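Local atomic coordinates of mandelate racemase/muconate lactonizing protein (Paenibacillus sp., PDB entry 3V5C), a protein that probably dehydrates galacturonate, as a magnesium-dependent member of the enolase superfamily. Residues 18-30 / 336-348. The protein carries 1 engineered substitution. Numbering follows the deposited sequence.
Sequences EFAKLTGERARSA and EYDDITIEGMDVS
Gly24, Glu25 and Arg26 pair antiparallel with Ile342, Thr341 and Ile340, the short strand axes running 154° apart with a closest approach of 4.7 Å. Glu25 and Thr341 form the hydrogen-bonded pair: Thr341 N reaches Glu25 O over 2.9 Å, nearly straight, and Glu25 N returns a bond to Thr341 O. Glu343 N to Thr23 O and Ala27 N to Asp339 O extend the pairing at its two ends. Gly24 CA comes within 3.1 Å of Thr341 O, where a CB would clash with that oxygen. Beyond the bridges, a water accepts from Thr23 N and donates to Glu343 O, joining the two segments where they part at the type II turn from Ile342 to Met345. In enolase-superfamily terms, strand 14-30 belongs to the N-terminal capping domain, and strand 340-342, following barrel strand 335-337, adds to its sheet and so ties cap to barrel. Near the barrel, Arg26 forms a side-on salt bridge with Asp338, NE (2.9 Å) and the more bent NH2 (3.3 Å) both reaching OD2, with guanidinium and carboxylate planes 23° apart. Its chain bends at chi3 (69°), turning NE toward the acid, while NH1 bonds Gly40 O. A leucine in place of Arg26 would probably leave buried Asp338 OD2 without either of these donors and Gly40 O without its NH1 partner. Past the opposite end, Leu22 CB meets Ile342 CG2 at 3.6 Å, the two side chains crossing at about a right angle, and Leu22 CD2 lies 4.2 Å from Met345 CB; Leu377 of helix 371-380 also packs against Leu22.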
ATOM      1  N   GLU A  18       0.799  -5.483 -23.821  1.00 13.14           N
ATOM      2  CA  GLU A  18      -0.066  -4.358 -24.132  1.00 11.85           C
ATOM      3  C   GLU A  18      -0.191  -3.493 -22.895  1.00 12.45           C
ATOM      4  O   GLU A  18      -0.107  -3.993 -21.775  1.00 14.23           O
ATOM      5  CB  GLU A  18      -1.439  -4.850 -24.557  1.00 12.19           C
ATOM      6  CG  GLU A  18      -1.394  -5.761 -25.765  1.00 14.43           C
ATOM      7  CD  GLU A  18      -2.695  -6.515 -25.954  1.00 18.56           C
ATOM      8  OE1 GLU A  18      -2.848  -7.601 -25.350  1.00 15.76           O
ATOM      9  OE2 GLU A  18      -3.558  -6.014 -26.698  1.00 23.34           O
ATOM     10  N   PHE A  19      -0.398  -2.199 -23.112  1.00 12.99           N
ATOM     11  CA  PHE A  19      -0.397  -1.226 -22.025  1.00 11.48           C
ATOM     12  C   PHE A  19      -1.554  -0.264 -22.167  1.00 12.85           C
ATOM     13  O   PHE A  19      -1.849   0.212 -23.263  1.00 13.91           O
ATOM     14  CB  PHE A  19       0.914  -0.439 -22.048  1.00 10.76           C
ATOM     15  CG  PHE A  19       1.006   0.615 -20.985  1.00 13.35           C
ATOM     16  CD1 PHE A  19       0.586   1.913 -21.239  1.00 13.14           C
ATOM     17  CD2 PHE A  19       1.494   0.302 -19.727  1.00 14.23           C
ATOM     18  CE1 PHE A  19       0.668   2.886 -20.240  1.00 14.10           C
ATOM     19  CE2 PHE A  19       1.577   1.269 -18.734  1.00 16.34           C
ATOM     20  CZ  PHE A  19       1.161   2.553 -18.990  1.00 15.92           C
ATOM     21  N   ALA A  20      -2.170   0.072 -21.041  1.00 12.91           N
ATOM     22  CA  ALA A  20      -3.249   1.048 -21.032  1.00 13.46           C
ATOM     23  C   ALA A  20      -3.376   1.691 -19.670  1.00 12.88           C
ATOM     24  O   ALA A  20      -2.985   1.105 -18.660  1.00 15.60           O
ATOM     25  CB  ALA A  20      -4.562   0.391 -21.412  1.00 16.11           C
ATOM     26  N   LYS A  21      -3.946   2.890 -19.643  1.00 12.90           N
ATOM     27  CA  LYS A  21      -4.205   3.585 -18.381  1.00 12.01           C
ATOM     28  C   LYS A  21      -5.694   3.520 -18.107  1.00 14.51           C
ATOM     29  O   LYS A  21      -6.494   3.949 -18.941  1.00 13.79           O
ATOM     30  CB  LYS A  21      -3.721   5.040 -18.465  1.00 13.75           C
ATOM     31  CG  LYS A  21      -4.108   5.923 -17.283  1.00 20.06           C
ATOM     32  CD  LYS A  21      -3.718   7.384 -17.520  1.00 22.22           C
ATOM     33  CE  LYS A  21      -2.226   7.542 -17.792  1.00 26.45           C
ATOM     34  NZ  LYS A  21      -1.399   7.285 -16.573  1.00 28.12           N
ATOM     35  N   LEU A  22      -6.061   2.926 -16.968  1.00 10.20           N
ATOM     36  CA  LEU A  22      -7.445   2.826 -16.517  1.00 11.64           C
ATOM     37  C   LEU A  22      -7.760   3.984 -15.569  1.00 12.61           C
ATOM     38  O   LEU A  22      -6.870   4.486 -14.887  1.00 13.73           O
ATOM     39  CB  LEU A  22      -7.679   1.498 -15.783  1.00 12.81           C
ATOM     40  CG  LEU A  22      -8.054   0.274 -16.629  1.00 19.10           C
ATOM     41  CD1 LEU A  22      -7.142   0.097 -17.811  1.00 20.90           C
ATOM     42  CD2 LEU A  22      -8.078  -0.975 -15.748  1.00 19.08           C
ATOM     43  N   THR A  23      -9.025   4.400 -15.544  1.00 11.53           N
ATOM     44  CA  THR A  23      -9.432   5.551 -14.751  1.00 13.99           C
ATOM     45  C   THR A  23     -10.636   5.209 -13.894  1.00 13.11           C
ATOM     46  O   THR A  23     -11.460   4.380 -14.267  1.00 14.37           O
ATOM     47  CB  THR A  23      -9.796   6.732 -15.668  1.00 17.09           C
ATOM     48  OG1 THR A  23     -10.863   6.348 -16.537  1.00 28.82           O
ATOM     49  CG2 THR A  23      -8.588   7.162 -16.498  1.00 13.79           C
ATOM     50  N   GLY A  24     -10.738   5.868 -12.750  1.00 12.30           N
ATOM     51  CA  GLY A  24     -11.901   5.722 -11.904  1.00 14.09           C
ATOM     52  C   GLY A  24     -11.956   6.838 -10.885  1.00 11.06           C
ATOM     53  O   GLY A  24     -11.403   7.917 -11.105  1.00 14.05           O
ATOM     54  N   GLU A  25     -12.558   6.550  -9.737  1.00 11.48           N
ATOM     55  CA  GLU A  25     -12.752   7.583  -8.729  1.00 11.14           C
ATOM     56  C   GLU A  25     -12.758   6.967  -7.350  1.00  9.58           C
ATOM     57  O   GLU A  25     -13.216   5.830  -7.182  1.00 13.58           O
ATOM     58  CB  GLU A  25     -14.104   8.283  -8.936  1.00 17.82           C
ATOM     59  CG  GLU A  25     -14.210   9.162 -10.175  1.00 25.09           C
ATOM     60  CD  GLU A  25     -15.405  10.108 -10.103  1.00 34.25           C
ATOM     61  OE1 GLU A  25     -16.237   9.946  -9.182  1.00 31.76           O
ATOM     62  OE2 GLU A  25     -15.508  11.016 -10.956  1.00 38.14           O
ATOM     63  N   ARG A  26     -12.297   7.721  -6.349  1.00 11.66           N
ATOM     64  CA  ARG A  26     -12.471   7.262  -4.978  1.00 10.46           C
ATOM     65  C   ARG A  26     -13.859   7.665  -4.457  1.00  8.09           C
ATOM     66  O   ARG A  26     -14.507   8.560  -5.008  1.00 13.77           O
ATOM     67  CB  ARG A  26     -11.330   7.691  -4.038  1.00 20.24           C
ATOM     68  CG  ARG A  26     -10.920   9.144  -4.109  1.00 15.32           C
ATOM     69  CD  ARG A  26      -9.864   9.484  -3.013  1.00 15.11           C
ATOM     70  NE  ARG A  26      -8.548   8.868  -3.234  1.00 14.49           N
ATOM     71  CZ  ARG A  26      -7.591   9.410  -3.976  1.00 14.56           C
ATOM     72  NH1 ARG A  26      -7.796  10.574  -4.580  1.00 16.33           N
ATOM     73  NH2 ARG A  26      -6.422   8.782  -4.138  1.00 14.42           N
ATOM     74  N   ALA A  27     -14.288   6.984  -3.411  1.00 11.53           N
ATOM     75  CA  ALA A  27     -15.656   7.148  -2.927  1.00 13.09           C
ATOM     76  C   ALA A  27     -15.874   8.542  -2.351  1.00 13.83           C
ATOM     77  O   ALA A  27     -16.984   9.081  -2.430  1.00 16.12           O
ATOM     78  CB  ALA A  27     -15.989   6.085  -1.902  1.00 13.99           C
ATOM     79  N   ARG A  28     -14.836   9.111  -1.747  1.00 11.45           N
ATOM     80  CA  ARG A  28     -14.945  10.448  -1.188  1.00 12.24           C
ATOM     81  C   ARG A  28     -13.698  11.229  -1.588  1.00 11.95           C
ATOM     82  O   ARG A  28     -12.579  10.706  -1.536  1.00 10.94           O
ATOM     83  CB  ARG A  28     -15.097  10.374   0.333  1.00 12.77           C
ATOM     84  CG  ARG A  28     -15.269  11.742   1.035  1.00 14.50           C
ATOM     85  CD  ARG A  28     -15.298  11.572   2.556  1.00 13.27           C
ATOM     86  NE  ARG A  28     -13.978  11.179   3.056  1.00 11.23           N
ATOM     87  CZ  ARG A  28     -13.708  10.045   3.687  1.00 13.65           C
ATOM     88  NH1 ARG A  28     -14.669   9.153   3.935  1.00 15.40           N
ATOM     89  NH2 ARG A  28     -12.461   9.798   4.072  1.00 11.15           N
ATOM     90  N   SER A  29     -13.883  12.468  -2.034  1.00 11.85           N
ATOM     91  CA  SER A  29     -12.751  13.306  -2.424  1.00 13.42           C
ATOM     92  C   SER A  29     -11.754  13.491  -1.276  1.00 13.09           C
ATOM     93  O   SER A  29     -12.141  13.752  -0.137  1.00 13.55           O
ATOM     94  CB  SER A  29     -13.257  14.664  -2.926  1.00 13.56           C
ATOM     95  OG  SER A  29     -12.183  15.449  -3.402  1.00 14.29           O
ATOM     96  N   ALA A  30     -10.464  13.354  -1.579  1.00  9.85           N
ATOM     97  CA  ALA A  30      -9.421  13.468  -0.565  1.00 10.42           C
ATOM     98  C   ALA A  30      -8.821  14.866  -0.563  1.00 11.70           C
ATOM     99  O   ALA A  30      -8.421  15.384  -1.608  1.00 11.71           O
ATOM    100  CB  ALA A  30      -8.324  12.422  -0.811  1.00 11.71           C
ATOM    101  N   GLU A 336      -3.083  -0.986   3.359  1.00 12.14           N
ATOM    102  CA  GLU A 336      -3.504   0.420   3.362  1.00 13.20           C
ATOM    103  C   GLU A 336      -4.650   0.592   2.361  1.00 12.88           C
ATOM    104  O   GLU A 336      -4.441   0.502   1.148  1.00 11.75           O
ATOM    105  CB  GLU A 336      -2.310   1.327   3.007  1.00 14.14           C
ATOM    106  CG  GLU A 336      -2.661   2.793   2.999  1.00 12.54           C
ATOM    107  CD  GLU A 336      -1.467   3.725   2.995  1.00 15.19           C
ATOM    108  OE1 GLU A 336      -0.325   3.270   2.752  1.00 16.80           O
ATOM    109  OE2 GLU A 336      -1.682   4.943   3.223  1.00 13.36           O
ATOM    110  N   TYR A 337      -5.866   0.835   2.869  1.00 10.44           N
ATOM    111  CA  TYR A 337      -7.084   0.771   2.045  1.00 10.26           C
ATOM    112  C   TYR A 337      -7.701   2.135   1.720  1.00 10.29           C
ATOM    113  O   TYR A 337      -7.982   2.929   2.630  1.00 11.15           O
ATOM    114  CB  TYR A 337      -8.144  -0.114   2.710  1.00 13.21           C
ATOM    115  CG  TYR A 337      -9.300  -0.408   1.800  1.00 10.87           C
ATOM    116  CD1 TYR A 337     -10.436   0.399   1.803  1.00 14.65           C
ATOM    117  CD2 TYR A 337      -9.255  -1.470   0.905  1.00 12.43           C
ATOM    118  CE1 TYR A 337     -11.496   0.140   0.960  1.00 12.45           C
ATOM    119  CE2 TYR A 337     -10.316  -1.741   0.058  1.00 13.85           C
ATOM    120  CZ  TYR A 337     -11.434  -0.925   0.090  1.00 12.86           C
ATOM    121  OH  TYR A 337     -12.504  -1.179  -0.751  1.00 19.32           O
ATOM    122  N   ASP A 338      -7.892   2.375   0.422  1.00 10.20           N
ATOM    123  CA  ASP A 338      -8.617   3.523  -0.121  1.00 12.29           C
ATOM    124  C   ASP A 338      -9.764   2.932  -0.950  1.00 14.57           C
ATOM    125  O   ASP A 338      -9.545   2.032  -1.760  1.00 14.15           O
ATOM    126  CB  ASP A 338      -7.662   4.328  -1.018  1.00 14.36           C
ATOM    127  CG  ASP A 338      -8.089   5.775  -1.225  1.00 17.59           C
ATOM    128  OD1 ASP A 338      -8.980   6.279  -0.494  1.00 15.48           O
ATOM    129  OD2 ASP A 338      -7.489   6.418  -2.124  1.00 13.27           O
ATOM    130  N   ASP A 339     -10.989   3.417  -0.742  1.00 13.62           N
ATOM    131  CA  ASP A 339     -12.154   2.878  -1.437  1.00 14.20           C
ATOM    132  C   ASP A 339     -12.257   3.476  -2.840  1.00 13.51           C
ATOM    133  O   ASP A 339     -12.658   4.626  -3.009  1.00 15.94           O
ATOM    134  CB  ASP A 339     -13.423   3.184  -0.645  1.00 15.67           C
ATOM    135  CG  ASP A 339     -14.651   2.506  -1.215  1.00 20.24           C
ATOM    136  OD1 ASP A 339     -14.606   1.954  -2.337  1.00 18.74           O
ATOM    137  OD2 ASP A 339     -15.698   2.527  -0.535  1.00 20.80           O
ATOM    138  N   ILE A 340     -11.869   2.694  -3.841  1.00 11.35           N
ATOM    139  CA  ILE A 340     -11.762   3.188  -5.206  1.00 12.76           C
ATOM    140  C   ILE A 340     -12.482   2.286  -6.180  1.00 11.30           C
ATOM    141  O   ILE A 340     -12.464   1.066  -6.043  1.00 13.33           O
ATOM    142  CB  ILE A 340     -10.283   3.280  -5.634  1.00 11.04           C
ATOM    143  CG1 ILE A 340      -9.560   4.290  -4.740  1.00 15.28           C
ATOM    144  CG2 ILE A 340     -10.170   3.719  -7.097  1.00 11.58           C
ATOM    145  CD1 ILE A 340      -8.036   4.208  -4.822  1.00 14.04           C
ATOM    146  N   THR A 341     -13.104   2.895  -7.184  1.00 11.67           N
ATOM    147  CA  THR A 341     -13.710   2.114  -8.251  1.00 11.72           C
ATOM    148  C   THR A 341     -13.028   2.492  -9.552  1.00 12.64           C
ATOM    149  O   THR A 341     -13.140   3.618 -10.016  1.00 12.84           O
ATOM    150  CB  THR A 341     -15.240   2.347  -8.338  1.00 15.00           C
ATOM    151  OG1 THR A 341     -15.857   1.816  -7.155  1.00 18.88           O
ATOM    152  CG2 THR A 341     -15.811   1.630  -9.551  1.00 17.53           C
ATOM    153  N   ILE A 342     -12.278   1.547 -10.115  1.00 10.33           N
ATOM    154  CA  ILE A 342     -11.628   1.770 -11.390  1.00  8.42           C
ATOM    155  C   ILE A 342     -12.454   1.112 -12.494  1.00 12.29           C
ATOM    156  O   ILE A 342     -12.789  -0.070 -12.403  1.00 12.49           O
ATOM    157  CB  ILE A 342     -10.199   1.147 -11.388  1.00 11.11           C
ATOM    158  CG1 ILE A 342      -9.323   1.776 -10.293  1.00 10.23           C
ATOM    159  CG2 ILE A 342      -9.538   1.285 -12.760  1.00 11.97           C
ATOM    160  CD1 ILE A 342      -9.034   3.260 -10.463  1.00 12.48           C
ATOM    161  N   GLU A 343     -12.763   1.867 -13.541  0.53 12.69           N
ATOM    162  CA  GLU A 343     -13.548   1.325 -14.647  0.53 13.24           C
ATOM    163  C   GLU A 343     -12.793   0.201 -15.347  0.53 12.76           C
ATOM    164  O   GLU A 343     -11.634   0.361 -15.704  0.53 13.03           O
ATOM    165  CB  GLU A 343     -13.924   2.433 -15.635  0.53 15.81           C
ATOM    166  CG  GLU A 343     -14.906   3.436 -15.049  0.53 17.41           C
ATOM    167  CD  GLU A 343     -16.147   2.761 -14.504  0.53 18.58           C
ATOM    168  OE1 GLU A 343     -16.874   2.136 -15.306  0.53 21.81           O
ATOM    169  OE2 GLU A 343     -16.381   2.832 -13.278  0.53 16.21           O
ATOM    170  N   GLY A 344     -13.448  -0.944 -15.520  1.00 12.13           N
ATOM    171  CA  GLY A 344     -12.808  -2.086 -16.159  1.00 10.43           C
ATOM    172  C   GLY A 344     -12.020  -2.999 -15.230  1.00 11.58           C
ATOM    173  O   GLY A 344     -11.420  -3.971 -15.680  1.00 13.90           O
ATOM    174  N   MET A 345     -11.984  -2.671 -13.948  1.00 12.67           N
ATOM    175  CA  MET A 345     -11.200  -3.451 -12.996  1.00 12.89           C
ATOM    176  C   MET A 345     -12.102  -3.979 -11.884  1.00 13.72           C
ATOM    177  O   MET A 345     -12.330  -3.306 -10.872  1.00 13.76           O
ATOM    178  CB  MET A 345     -10.045  -2.605 -12.439  1.00 10.79           C
ATOM    179  CG  MET A 345      -9.052  -3.400 -11.554  1.00  9.90           C
ATOM    180  SD  MET A 345      -7.618  -2.403 -11.070  1.00 13.91           S
ATOM    181  CE  MET A 345      -8.093  -1.885  -9.430  1.00 15.37           C
ATOM    182  N   ASP A 346     -12.644  -5.178 -12.085  1.00 11.88           N
ATOM    183  CA  ASP A 346     -13.623  -5.755 -11.157  1.00 11.94           C
ATOM    184  C   ASP A 346     -12.933  -6.397  -9.958  1.00 14.63           C
ATOM    185  O   ASP A 346     -12.309  -7.454 -10.075  1.00 14.01           O
ATOM    186  CB  ASP A 346     -14.468  -6.787 -11.916  1.00 13.92           C
ATOM    187  CG  ASP A 346     -15.539  -7.445 -11.063  1.00 17.67           C
ATOM    188  OD1 ASP A 346     -15.586  -7.236  -9.840  1.00 17.91           O
ATOM    189  OD2 ASP A 346     -16.339  -8.219 -11.643  1.00 26.68           O
ATOM    190  N   VAL A 347     -13.062  -5.740  -8.809  1.00 13.48           N
ATOM    191  CA  VAL A 347     -12.454  -6.201  -7.567  1.00 12.22           C
ATOM    192  C   VAL A 347     -13.494  -6.775  -6.608  1.00 14.39           C
ATOM    193  O   VAL A 347     -13.227  -6.953  -5.425  1.00 17.04           O
ATOM    194  CB  VAL A 347     -11.672  -5.061  -6.882  1.00 11.45           C
ATOM    195  CG1 VAL A 347     -10.573  -4.551  -7.797  1.00 15.78           C
ATOM    196  CG2 VAL A 347     -12.622  -3.919  -6.499  1.00 17.69           C
ATOM    197  N   SER A 348     -14.672  -7.113  -7.132  1.00 13.73           N
ATOM    198  CA  SER A 348     -15.785  -7.555  -6.285  1.00 18.78           C
ATOM    199  C   SER A 348     -15.535  -8.888  -5.567  1.00 18.21           C
ATOM    200  O   SER A 348     -16.265  -9.254  -4.634  1.00 16.09           O
ATOM    201  CB  SER A 348     -17.068  -7.634  -7.109  1.00 18.79           C
ATOM    202  OG  SER A 348     -16.996  -8.682  -8.047  1.00 21.07           O
TER
HETATM  203  O   HOH W   1     -10.626   2.615 -17.197  1.00 16.09           O